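Local coordinates for putative ABC transporter, periplasmic binding protein, amino acid (Neisseria gonorrhoeae, PDB 2YJP) that binds L-cysteine as a periplasmic solute receptor and probably delivers it to an ABC transporter for uptake, at residues Leu189-Gln193 with Asn194-Phe198. The protein carries 1 engineered substitution. Numbering follows the deposited sequence.
Sequences LKFDQ and NTETF. With ZN (zinc ion), chain G; ZN (zinc ion), chain J.
The ring of Phe191 turns one face to the first turn of the helix, where the carbonyl O of Glu196 lies over it and Glu196 CB comes to 3.9 Å from CD1; CA of Thr197 approaches the same ring obliquely. The Glu196 carboxylate plane stands 68° from the ring, and OE1 reaches Phe191 CB (3.8 Å), not the ring. The Glu196 chain, with CG beside its backbone N (chi1 -68°) and extended from there, runs back past the start of the helix, and OE1 takes the backbone N-H of Gln193 at 3.1 Å, nearly along its own C-O axis. Its other oxygen, OE2, binds a zinc ion at 1.9 Å, so one carboxylate grips both the metal and the N-cap residue. That zinc ion also holds two waters, one of which accepts from Asp192 N at 3.0 Å and ties the loop to the metal a second time. A separate zinc ion is bound by Asp192 OD2 at 2.0 Å and shared with Glu105.

Gln193 ends the loop as N-cap, and its carbonyl O receives two bonds from Thr197: the backbone N at 3.1 Å, tilted somewhat from the carbonyl plane, and OG1 at 2.8 Å from above that plane. With OG1 beside its own backbone N (chi1 -52°), the threonine hydroxyl doubles the first helical bond and also packs against Phe191 CB.

A two-residue loop leads from strand 187-191 into helix 194-202, in one lobe of a family 3 solute-binding protein. Asn194 hydrogen-bonds His211 of the cysteine pocket and, across the cleft, Asp64 of the other lobe, which also accepts from Thr195 N, consistent with the closed, ligand-bound form. Strand 166-170 pairs in parallel with 187-191, while Thr197 and Phe198 pack on Leu209 of strand 208-212.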
loop_
_atom_site.group_PDB
_atom_site.type_symbol
_atom_site.label_atom_id
_atom_site.label_comp_id
_atom_site.label_asym_id
_atom_site.label_seq_id
_atom_site.Cartn_x
_atom_site.Cartn_y
_atom_site.Cartn_z
ATOM N N LEU A 189 -8.120 0.950 18.135
ATOM C CA LEU A 189 -7.255 -0.149 18.526
ATOM C C LEU A 189 -6.348 -0.482 17.337
ATOM O O LEU A 189 -6.805 -0.825 16.264
ATOM C CB LEU A 189 -8.078 -1.368 18.920
ATOM C CG LEU A 189 -7.309 -2.590 19.422
ATOM C CD1 LEU A 189 -6.662 -2.320 20.697
ATOM C CD2 LEU A 189 -8.217 -3.662 19.821
ATOM N N LYS A 190 -5.043 -0.381 17.557
ATOM C CA LYS A 190 -4.063 -0.443 16.473
ATOM C C LYS A 190 -3.202 -1.731 16.561
ATOM O O LYS A 190 -2.836 -2.173 17.634
ATOM C CB LYS A 190 -3.183 0.807 16.493
ATOM C CG LYS A 190 -3.920 2.071 16.823
ATOM C CD LYS A 190 -3.087 3.317 16.540
ATOM C CE LYS A 190 -3.810 4.564 17.079
ATOM N NZ LYS A 190 -3.162 5.875 16.742
ATOM N N PHE A 191 -2.909 -2.339 15.411
ATOM C CA PHE A 191 -2.053 -3.514 15.370
ATOM C C PHE A 191 -0.982 -3.239 14.333
ATOM O O PHE A 191 -1.274 -2.592 13.312
ATOM C CB PHE A 191 -2.889 -4.719 14.937
ATOM C CG PHE A 191 -3.889 -5.161 15.970
ATOM C CD1 PHE A 191 -3.523 -6.066 16.988
ATOM C CD2 PHE A 191 -5.172 -4.649 15.954
ATOM C CE1 PHE A 191 -4.451 -6.447 17.969
ATOM C CE2 PHE A 191 -6.108 -5.014 16.938
ATOM C CZ PHE A 191 -5.761 -5.907 17.920
ATOM N N ASP A 192 0.238 -3.696 14.570
ATOM C CA ASP A 192 1.391 -3.506 13.625
ATOM C C ASP A 192 1.149 -4.060 12.204
ATOM O O ASP A 192 1.486 -3.420 11.231
ATOM C CB ASP A 192 2.655 -4.152 14.195
ATOM C CG ASP A 192 3.257 -3.364 15.386
ATOM O OD1 ASP A 192 2.643 -2.368 15.757
ATOM O OD2 ASP A 192 4.366 -3.696 15.941
ATOM N N GLN A 193 0.535 -5.243 12.105
ATOM C CA GLN A 193 0.422 -6.002 10.892
ATOM C C GLN A 193 -1.016 -6.087 10.371
ATOM O O GLN A 193 -1.970 -6.115 11.206
ATOM C CB GLN A 193 0.877 -7.422 11.193
ATOM C CG GLN A 193 2.243 -7.482 11.778
ATOM C CD GLN A 193 2.741 -8.951 11.915
ATOM O OE1 GLN A 193 2.645 -9.732 10.970
ATOM N NE2 GLN A 193 3.260 -9.310 13.089
ATOM N N ASN A 194 -1.189 -6.226 9.049
ATOM C CA ASN A 194 -2.538 -6.358 8.515
ATOM C C ASN A 194 -3.248 -7.608 9.000
ATOM O O ASN A 194 -4.396 -7.530 9.328
ATOM C CB ASN A 194 -2.618 -6.238 6.962
ATOM C CG ASN A 194 -2.307 -4.797 6.482
ATOM O OD1 ASN A 194 -2.997 -3.859 6.888
ATOM N ND2 ASN A 194 -1.212 -4.618 5.689
ATOM N N THR A 195 -2.577 -8.751 8.969
ATOM C CA THR A 195 -3.150 -10.021 9.394
ATOM C C THR A 195 -3.697 -9.922 10.811
ATOM O O THR A 195 -4.824 -10.298 11.043
ATOM C CB THR A 195 -2.107 -11.147 9.305
ATOM O OG1 THR A 195 -1.700 -11.262 7.933
ATOM C CG2 THR A 195 -2.747 -12.518 9.732
ATOM N N GLU A 196 -2.926 -9.365 11.741
ATOM C CA GLU A 196 -3.445 -9.131 13.100
ATOM C C GLU A 196 -4.696 -8.273 13.077
ATOM O O GLU A 196 -5.683 -8.594 13.773
ATOM C CB GLU A 196 -2.453 -8.423 14.017
ATOM C CG GLU A 196 -1.232 -9.175 14.427
ATOM C CD GLU A 196 -0.239 -8.214 15.151
ATOM O OE1 GLU A 196 0.052 -7.057 14.634
ATOM O OE2 GLU A 196 0.256 -8.622 16.246
ATOM N N THR A 197 -4.661 -7.196 12.298
ATOM C CA THR A 197 -5.763 -6.232 12.302
ATOM C C THR A 197 -7.087 -6.866 11.805
ATOM O O THR A 197 -8.144 -6.734 12.430
ATOM C CB THR A 197 -5.407 -5.003 11.458
ATOM O OG1 THR A 197 -4.143 -4.488 11.899
ATOM C CG2 THR A 197 -6.481 -3.908 11.623
ATOM N N PHE A 198 -7.011 -7.597 10.715
ATOM C CA PHE A 198 -8.188 -8.233 10.200
ATOM C C PHE A 198 -8.616 -9.429 11.098
ATOM O O PHE A 198 -9.802 -9.639 11.278
ATOM C CB PHE A 198 -7.987 -8.656 8.767
ATOM C CG PHE A 198 -7.986 -7.537 7.818
ATOM C CD1 PHE A 198 -9.196 -7.036 7.284
ATOM C CD2 PHE A 198 -6.781 -6.940 7.421
ATOM C CE1 PHE A 198 -9.205 -5.992 6.391
ATOM C CE2 PHE A 198 -6.794 -5.879 6.490
ATOM C CZ PHE A 198 -7.997 -5.424 5.955
HETATM ZN ZN ZN G . 5.691 -4.563 14.725
HETATM ZN ZN ZN J . 1.348 -7.540 17.431
HETATM O O HOH W 1 0.816 -5.184 17.168
HETATM O O HOH W 2 0.491 -8.427 19.567
#